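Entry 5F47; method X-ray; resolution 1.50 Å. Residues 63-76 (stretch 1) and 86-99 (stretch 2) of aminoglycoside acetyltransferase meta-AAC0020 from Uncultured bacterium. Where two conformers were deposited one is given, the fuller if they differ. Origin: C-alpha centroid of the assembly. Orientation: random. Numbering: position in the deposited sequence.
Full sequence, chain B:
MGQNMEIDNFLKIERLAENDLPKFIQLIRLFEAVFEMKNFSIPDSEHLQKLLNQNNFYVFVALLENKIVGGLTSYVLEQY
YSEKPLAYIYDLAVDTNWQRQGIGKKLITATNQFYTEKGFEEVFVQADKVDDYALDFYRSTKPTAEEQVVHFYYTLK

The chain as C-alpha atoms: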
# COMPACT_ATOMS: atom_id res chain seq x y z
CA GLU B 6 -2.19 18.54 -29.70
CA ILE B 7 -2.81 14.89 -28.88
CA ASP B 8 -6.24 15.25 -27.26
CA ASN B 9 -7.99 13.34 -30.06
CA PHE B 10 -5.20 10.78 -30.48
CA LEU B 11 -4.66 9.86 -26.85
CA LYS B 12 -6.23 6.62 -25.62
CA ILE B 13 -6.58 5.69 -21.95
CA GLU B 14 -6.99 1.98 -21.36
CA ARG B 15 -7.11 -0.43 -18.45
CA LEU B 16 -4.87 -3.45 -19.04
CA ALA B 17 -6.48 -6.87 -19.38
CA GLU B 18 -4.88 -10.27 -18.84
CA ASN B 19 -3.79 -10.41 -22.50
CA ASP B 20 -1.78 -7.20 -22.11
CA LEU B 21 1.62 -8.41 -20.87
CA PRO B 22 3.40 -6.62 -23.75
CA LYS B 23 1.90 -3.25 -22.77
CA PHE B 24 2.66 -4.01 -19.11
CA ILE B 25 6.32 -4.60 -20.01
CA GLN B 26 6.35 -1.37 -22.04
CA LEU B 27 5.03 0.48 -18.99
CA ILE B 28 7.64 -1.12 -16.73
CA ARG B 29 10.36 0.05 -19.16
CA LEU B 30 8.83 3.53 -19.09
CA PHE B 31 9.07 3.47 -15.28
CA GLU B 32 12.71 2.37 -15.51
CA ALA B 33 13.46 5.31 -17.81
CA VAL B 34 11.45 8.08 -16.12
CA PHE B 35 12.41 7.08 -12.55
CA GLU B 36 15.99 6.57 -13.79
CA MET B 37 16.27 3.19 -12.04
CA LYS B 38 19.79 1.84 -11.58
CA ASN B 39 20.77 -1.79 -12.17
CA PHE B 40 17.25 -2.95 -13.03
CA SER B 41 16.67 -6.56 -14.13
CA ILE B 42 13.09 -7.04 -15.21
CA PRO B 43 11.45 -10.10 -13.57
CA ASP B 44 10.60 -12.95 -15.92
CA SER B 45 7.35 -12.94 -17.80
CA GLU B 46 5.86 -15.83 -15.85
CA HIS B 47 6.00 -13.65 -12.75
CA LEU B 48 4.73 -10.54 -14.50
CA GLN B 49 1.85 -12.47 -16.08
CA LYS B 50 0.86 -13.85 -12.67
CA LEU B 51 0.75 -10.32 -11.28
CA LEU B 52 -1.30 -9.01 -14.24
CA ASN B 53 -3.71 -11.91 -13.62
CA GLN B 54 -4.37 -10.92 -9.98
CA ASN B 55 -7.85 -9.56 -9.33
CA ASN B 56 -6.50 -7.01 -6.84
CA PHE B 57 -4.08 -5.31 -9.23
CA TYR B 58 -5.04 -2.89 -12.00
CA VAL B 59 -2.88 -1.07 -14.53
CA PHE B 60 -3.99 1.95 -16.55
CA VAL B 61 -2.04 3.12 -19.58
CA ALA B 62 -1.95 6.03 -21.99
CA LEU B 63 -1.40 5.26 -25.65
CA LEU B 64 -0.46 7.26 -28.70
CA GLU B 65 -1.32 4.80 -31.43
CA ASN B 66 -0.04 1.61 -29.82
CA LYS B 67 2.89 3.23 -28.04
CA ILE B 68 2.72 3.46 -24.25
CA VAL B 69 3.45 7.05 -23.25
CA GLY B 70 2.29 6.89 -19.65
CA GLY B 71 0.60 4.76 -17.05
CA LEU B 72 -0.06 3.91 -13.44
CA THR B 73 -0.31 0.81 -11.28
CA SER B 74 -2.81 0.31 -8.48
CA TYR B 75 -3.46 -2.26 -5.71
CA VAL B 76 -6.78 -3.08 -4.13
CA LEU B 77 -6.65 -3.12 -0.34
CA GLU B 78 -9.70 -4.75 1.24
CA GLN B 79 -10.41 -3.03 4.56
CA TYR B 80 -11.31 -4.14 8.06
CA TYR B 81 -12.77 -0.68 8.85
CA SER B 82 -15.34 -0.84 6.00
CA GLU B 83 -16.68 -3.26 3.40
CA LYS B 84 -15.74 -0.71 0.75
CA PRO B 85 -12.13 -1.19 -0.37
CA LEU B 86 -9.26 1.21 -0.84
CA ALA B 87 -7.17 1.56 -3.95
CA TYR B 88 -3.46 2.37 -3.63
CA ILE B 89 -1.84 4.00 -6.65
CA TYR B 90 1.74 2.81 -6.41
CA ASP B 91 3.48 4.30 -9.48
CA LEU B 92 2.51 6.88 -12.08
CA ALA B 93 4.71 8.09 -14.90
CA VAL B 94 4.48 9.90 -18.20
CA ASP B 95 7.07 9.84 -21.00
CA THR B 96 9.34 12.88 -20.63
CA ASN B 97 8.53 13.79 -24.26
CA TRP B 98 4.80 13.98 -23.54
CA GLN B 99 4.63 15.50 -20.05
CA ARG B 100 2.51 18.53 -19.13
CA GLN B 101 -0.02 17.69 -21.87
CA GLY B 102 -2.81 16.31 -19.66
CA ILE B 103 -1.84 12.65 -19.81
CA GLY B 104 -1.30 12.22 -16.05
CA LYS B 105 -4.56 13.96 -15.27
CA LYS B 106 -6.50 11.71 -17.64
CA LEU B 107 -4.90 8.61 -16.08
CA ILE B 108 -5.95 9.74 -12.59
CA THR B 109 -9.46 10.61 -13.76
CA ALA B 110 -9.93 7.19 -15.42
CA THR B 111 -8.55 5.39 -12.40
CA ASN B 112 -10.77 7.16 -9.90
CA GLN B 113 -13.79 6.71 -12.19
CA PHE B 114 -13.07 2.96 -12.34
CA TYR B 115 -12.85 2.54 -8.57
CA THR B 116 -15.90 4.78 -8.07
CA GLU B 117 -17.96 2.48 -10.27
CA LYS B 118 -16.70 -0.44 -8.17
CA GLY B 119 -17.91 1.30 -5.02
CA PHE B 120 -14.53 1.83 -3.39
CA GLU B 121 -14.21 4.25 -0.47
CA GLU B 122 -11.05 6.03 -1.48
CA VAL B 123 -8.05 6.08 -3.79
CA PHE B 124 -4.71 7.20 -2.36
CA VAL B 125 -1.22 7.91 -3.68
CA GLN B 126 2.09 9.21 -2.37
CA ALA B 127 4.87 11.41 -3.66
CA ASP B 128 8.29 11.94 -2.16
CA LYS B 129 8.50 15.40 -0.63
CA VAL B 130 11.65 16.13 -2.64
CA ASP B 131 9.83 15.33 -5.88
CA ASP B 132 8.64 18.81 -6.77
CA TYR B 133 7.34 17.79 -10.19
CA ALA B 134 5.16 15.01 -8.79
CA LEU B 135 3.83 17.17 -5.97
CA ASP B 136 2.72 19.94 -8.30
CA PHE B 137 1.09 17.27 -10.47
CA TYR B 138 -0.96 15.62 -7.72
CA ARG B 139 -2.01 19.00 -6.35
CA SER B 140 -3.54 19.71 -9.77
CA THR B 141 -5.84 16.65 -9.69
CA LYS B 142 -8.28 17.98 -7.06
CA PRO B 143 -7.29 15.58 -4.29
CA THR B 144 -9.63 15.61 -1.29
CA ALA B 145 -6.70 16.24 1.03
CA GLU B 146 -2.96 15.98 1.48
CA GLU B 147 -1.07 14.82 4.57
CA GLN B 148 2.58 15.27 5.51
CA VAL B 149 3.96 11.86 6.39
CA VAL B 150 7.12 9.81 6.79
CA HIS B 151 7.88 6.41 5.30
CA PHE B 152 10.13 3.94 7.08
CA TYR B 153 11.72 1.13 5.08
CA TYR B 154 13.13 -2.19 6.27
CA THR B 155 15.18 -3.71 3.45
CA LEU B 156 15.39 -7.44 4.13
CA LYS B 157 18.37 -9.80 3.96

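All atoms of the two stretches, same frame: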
# COMPACT_ATOMS: atom_id res chain seq x y z
N LEU B 63 -1.93 5.72 -24.39
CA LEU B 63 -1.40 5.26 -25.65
C LEU B 63 -1.50 6.34 -26.71
O LEU B 63 -2.53 7.00 -26.82
CB LEU B 63 -2.15 4.03 -26.14
CG LEU B 63 -1.95 2.73 -25.36
CD1 LEU B 63 -3.26 1.99 -25.27
CD2 LEU B 63 -0.91 1.89 -26.07
N LEU B 64 -0.41 6.53 -27.45
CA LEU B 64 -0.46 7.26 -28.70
C LEU B 64 -0.19 6.23 -29.78
O LEU B 64 0.90 5.66 -29.84
CB LEU B 64 0.55 8.40 -28.73
CG LEU B 64 0.18 9.53 -27.76
CD1 LEU B 64 1.26 10.59 -27.75
CD2 LEU B 64 -1.15 10.14 -28.17
N GLU B 65 -1.20 6.01 -30.61
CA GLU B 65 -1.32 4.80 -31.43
C GLU B 65 -1.25 3.57 -30.52
O GLU B 65 -2.12 3.37 -29.67
CB GLU B 65 -0.25 4.76 -32.51
CG GLU B 65 -0.45 5.83 -33.55
CD GLU B 65 0.63 5.81 -34.61
OE1 GLU B 65 0.80 4.77 -35.28
OE2 GLU B 65 1.30 6.85 -34.77
N ASN B 66 -0.22 2.75 -30.70
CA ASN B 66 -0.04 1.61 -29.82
C ASN B 66 1.27 1.74 -29.06
O ASN B 66 1.87 0.74 -28.66
CB ASN B 66 -0.09 0.30 -30.61
CG ASN B 66 -0.83 -0.79 -29.86
OD1 ASN B 66 -0.29 -1.87 -29.61
ND2 ASN B 66 -2.08 -0.51 -29.50
N LYS B 67 1.72 2.98 -28.87
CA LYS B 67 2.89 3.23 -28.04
C LYS B 67 2.47 3.73 -26.66
O LYS B 67 1.71 4.68 -26.53
CB LYS B 67 3.81 4.26 -28.68
CG LYS B 67 5.10 4.47 -27.89
CD LYS B 67 5.83 5.74 -28.31
CE LYS B 67 7.21 5.81 -27.67
NZ LYS B 67 7.75 7.20 -27.65
N ILE B 68 2.97 3.06 -25.63
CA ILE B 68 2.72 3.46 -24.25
C ILE B 68 3.49 4.73 -23.94
O ILE B 68 4.72 4.77 -24.06
CB ILE B 68 3.13 2.34 -23.27
CG1 ILE B 68 2.30 1.08 -23.50
CG2 ILE B 68 3.05 2.83 -21.84
CD1 ILE B 68 0.86 1.25 -23.11
N VAL B 69 2.78 5.79 -23.55
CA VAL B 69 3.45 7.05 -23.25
C VAL B 69 3.21 7.47 -21.80
O VAL B 69 3.67 8.53 -21.35
CB VAL B 69 2.98 8.16 -24.20
CG1 VAL B 69 3.43 7.84 -25.64
CG2 VAL B 69 1.47 8.36 -24.11
N GLY B 70 2.51 6.63 -21.06
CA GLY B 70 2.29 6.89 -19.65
C GLY B 70 1.48 5.77 -19.02
O GLY B 70 0.89 4.96 -19.73
N GLY B 71 1.48 5.70 -17.70
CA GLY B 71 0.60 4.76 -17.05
C GLY B 71 0.72 4.79 -15.55
O GLY B 71 1.59 5.48 -15.01
N LEU B 72 -0.14 4.03 -14.88
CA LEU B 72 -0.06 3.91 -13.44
C LEU B 72 -0.46 2.51 -13.03
O LEU B 72 -1.15 1.80 -13.76
CB LEU B 72 -0.91 4.98 -12.73
CG LEU B 72 -2.44 4.95 -12.73
CD1 LEU B 72 -3.02 3.86 -11.83
CD2 LEU B 72 -2.96 6.33 -12.29
N THR B 73 -0.01 2.11 -11.85
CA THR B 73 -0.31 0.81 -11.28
C THR B 73 -1.08 1.04 -9.99
O THR B 73 -0.84 2.03 -9.30
CB THR B 73 0.96 0.02 -10.99
OG1 THR B 73 1.83 0.82 -10.16
CG2 THR B 73 1.69 -0.31 -12.29
N SER B 74 -2.00 0.12 -9.68
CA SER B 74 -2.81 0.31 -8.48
C SER B 74 -3.13 -1.06 -7.85
O SER B 74 -3.29 -2.06 -8.54
CB SER B 74 -4.09 1.12 -8.79
OG SER B 74 -4.93 0.42 -9.69
N TYR B 75 -3.16 -1.07 -6.51
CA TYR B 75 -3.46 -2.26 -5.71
C TYR B 75 -4.75 -2.05 -4.93
O TYR B 75 -4.94 -1.01 -4.29
CB TYR B 75 -2.33 -2.53 -4.71
CG TYR B 75 -1.01 -2.90 -5.33
CD1 TYR B 75 -0.12 -1.91 -5.72
CD2 TYR B 75 -0.65 -4.22 -5.49
CE1 TYR B 75 1.11 -2.23 -6.29
CE2 TYR B 75 0.59 -4.57 -6.06
CZ TYR B 75 1.45 -3.56 -6.47
OH TYR B 75 2.68 -3.88 -7.01
N VAL B 76 -5.59 -3.07 -4.97
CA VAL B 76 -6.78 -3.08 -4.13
C VAL B 76 -6.41 -3.53 -2.72
O VAL B 76 -5.78 -4.59 -2.54
CB VAL B 76 -7.83 -4.02 -4.72
CG1 VAL B 76 -9.07 -4.10 -3.82
CG2 VAL B 76 -8.18 -3.56 -6.14
N LEU B 86 -10.15 0.13 -0.44
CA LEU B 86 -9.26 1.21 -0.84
C LEU B 86 -8.53 0.80 -2.10
O LEU B 86 -8.29 -0.38 -2.34
CB LEU B 86 -8.22 1.52 0.24
CG LEU B 86 -8.73 1.88 1.63
CD1 LEU B 86 -7.57 1.96 2.61
CD2 LEU B 86 -9.50 3.18 1.64
N ALA B 87 -8.15 1.78 -2.90
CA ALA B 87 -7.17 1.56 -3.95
C ALA B 87 -5.92 2.40 -3.70
O ALA B 87 -6.01 3.61 -3.42
CB ALA B 87 -7.76 1.87 -5.30
N TYR B 88 -4.77 1.77 -3.85
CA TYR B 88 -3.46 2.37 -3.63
C TYR B 88 -2.78 2.53 -4.97
O TYR B 88 -2.38 1.54 -5.56
CB TYR B 88 -2.64 1.43 -2.73
CG TYR B 88 -1.27 1.89 -2.32
CD1 TYR B 88 -0.88 3.21 -2.44
CD2 TYR B 88 -0.37 0.98 -1.79
CE1 TYR B 88 0.39 3.61 -2.04
CE2 TYR B 88 0.88 1.37 -1.39
CZ TYR B 88 1.26 2.68 -1.51
OH TYR B 88 2.51 3.06 -1.10
N ILE B 89 -2.65 3.76 -5.45
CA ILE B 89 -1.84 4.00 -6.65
C ILE B 89 -0.38 3.94 -6.24
O ILE B 89 0.06 4.71 -5.39
CB ILE B 89 -2.15 5.37 -7.28
CG1 ILE B 89 -3.60 5.40 -7.78
CG2 ILE B 89 -1.19 5.64 -8.45
CD1 ILE B 89 -4.05 6.82 -8.23
N TYR B 90 0.37 3.01 -6.83
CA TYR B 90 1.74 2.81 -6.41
C TYR B 90 2.74 3.62 -7.24
O TYR B 90 3.64 4.25 -6.68
CB TYR B 90 2.09 1.31 -6.45
CG TYR B 90 3.41 1.05 -5.79
CD1 TYR B 90 3.52 0.96 -4.40
CD2 TYR B 90 4.58 0.99 -6.55
CE1 TYR B 90 4.77 0.76 -3.79
CE2 TYR B 90 5.83 0.80 -5.95
CZ TYR B 90 5.92 0.69 -4.58
OH TYR B 90 7.17 0.51 -4.04
N ASP B 91 2.63 3.53 -8.56
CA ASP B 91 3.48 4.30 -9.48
C ASP B 91 2.64 4.99 -10.53
O ASP B 91 1.64 4.47 -10.97
CB ASP B 91 4.47 3.39 -10.22
CG ASP B 91 5.74 3.12 -9.45
OD1 ASP B 91 6.26 4.02 -8.75
OD2 ASP B 91 6.24 1.98 -9.59
N LEU B 92 3.09 6.17 -10.95
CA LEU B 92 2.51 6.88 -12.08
C LEU B 92 3.64 7.58 -12.81
O LEU B 92 4.47 8.25 -12.20
CB LEU B 92 1.44 7.88 -11.61
CG LEU B 92 0.75 8.76 -12.65
CD1 LEU B 92 -0.64 9.13 -12.17
CD2 LEU B 92 1.54 10.02 -12.93
N ALA B 93 3.70 7.41 -14.13
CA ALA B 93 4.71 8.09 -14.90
C ALA B 93 4.20 8.42 -16.28
O ALA B 93 3.36 7.71 -16.84
CB ALA B 93 5.99 7.24 -15.00
N VAL B 94 4.75 9.50 -16.83
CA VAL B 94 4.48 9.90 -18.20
C VAL B 94 5.82 10.14 -18.90
O VAL B 94 6.73 10.73 -18.31
CB VAL B 94 3.59 11.16 -18.26
CG1 VAL B 94 3.44 11.68 -19.69
CG2 VAL B 94 2.23 10.84 -17.66
N ASP B 95 5.93 9.62 -20.12
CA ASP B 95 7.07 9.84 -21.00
C ASP B 95 7.52 11.30 -20.94
O ASP B 95 6.71 12.21 -21.05
CB ASP B 95 6.67 9.47 -22.44
CG ASP B 95 7.84 9.42 -23.40
OD1 ASP B 95 8.71 10.32 -23.37
OD2 ASP B 95 7.86 8.48 -24.23
N THR B 96 8.82 11.52 -20.75
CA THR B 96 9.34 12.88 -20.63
C THR B 96 9.02 13.73 -21.87
O THR B 96 8.90 14.95 -21.77
CB THR B 96 10.86 12.87 -20.40
OG1 THR B 96 11.49 12.12 -21.45
CG2 THR B 96 11.18 12.22 -19.07
N ASN B 97 8.85 13.08 -23.02
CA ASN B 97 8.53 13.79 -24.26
C ASN B 97 7.08 14.25 -24.32
O ASN B 97 6.74 15.12 -25.13
CB ASN B 97 8.82 12.90 -25.47
CG ASN B 97 10.30 12.75 -25.73
OD1 ASN B 97 11.10 13.62 -25.39
ND2 ASN B 97 10.68 11.62 -26.33
N TRP B 98 6.23 13.68 -23.48
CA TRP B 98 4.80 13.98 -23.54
C TRP B 98 4.22 14.51 -22.23
O TRP B 98 3.01 14.47 -22.03
CB TRP B 98 4.02 12.73 -23.97
CG TRP B 98 4.47 12.13 -25.28
CD1 TRP B 98 5.31 11.07 -25.44
CD2 TRP B 98 4.09 12.55 -26.60
NE1 TRP B 98 5.48 10.80 -26.78
CE2 TRP B 98 4.75 11.70 -27.51
CE3 TRP B 98 3.27 13.57 -27.09
CZ2 TRP B 98 4.60 11.84 -28.89
CZ3 TRP B 98 3.13 13.70 -28.46
CH2 TRP B 98 3.79 12.84 -29.34
N GLN B 99 5.08 15.02 -21.35
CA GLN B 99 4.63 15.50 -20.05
C GLN B 99 3.98 16.87 -20.18
O GLN B 99 4.17 17.55 -21.18
CB GLN B 99 5.80 15.55 -19.06
CG GLN B 99 6.28 14.18 -18.61
CD GLN B 99 7.42 14.25 -17.61
OE1 GLN B 99 8.12 15.26 -17.51
NE2 GLN B 99 7.60 13.17 -16.85
O HOH W 1 6.38 8.92 -29.16

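The two stretches pair as antiparallel strands, 67-76 against 86-94, and bury 834 Å² between them. Leu64 ends the preceding strand, and its side chain reaches Trp98. Its CD1 sits over one face of the Trp98 ring, 3.4 Å from the centroid of the six-membered ring and almost on the ring normal, a CH-pi contact. A type II' turn from Leu64 to Lys67 then starts the strand.

Lys67 NZ forms a long salt bridge with Asp95 OD2 at 3.7 Å. One water accepts hydrogen bonds from both Lys67 NZ (2.7 Å) and Trp98 NE1 (3.2 Å), so it links the two side chains.

Val69 O accepts a hydrogen bond from Asp95 N at 2.8 Å. Val69 CG1 packs 3.7 Å from Trp98 CD1.

Gly70 faces Val94 with CA atoms 4.0 Å apart. A CB on Gly70 would lie only 3.2 Å from both Ala93 O and Val94 CG2, so the close approach suits a glycine. Gly71 and Ala93 bond in both directions: Gly71 N to Ala93 O is 2.9 Å, and Ala93 N to Gly71 O is 3.0 Å.

Leu72 shares a sheet face with Leu92 and Ile89. Its CD2 is 3.6 Å from Leu92 CD1 and 4.2 Å from Ile89 CD1.

At Thr73 the pairing shifts. Thr73 N donates to Asp91 O at 3.0 Å, but Thr73 O accepts from Tyr90 N at 2.9 Å. Asp91 N turns instead to Thr73 OG1 at 3.2 Å, with a bent angle of 139°. Ser74 consequently pairs with Ile89.

Regular pairing returns at Tyr75. Tyr75 N bonds Tyr88 O at 2.9 Å, and Tyr88 N bonds Tyr75 O at 2.8 Å. Tyr90 CB lies at the edge of the Tyr75 ring, 3.7 Å from Tyr75 CE1. Val76 lies opposite Ala87.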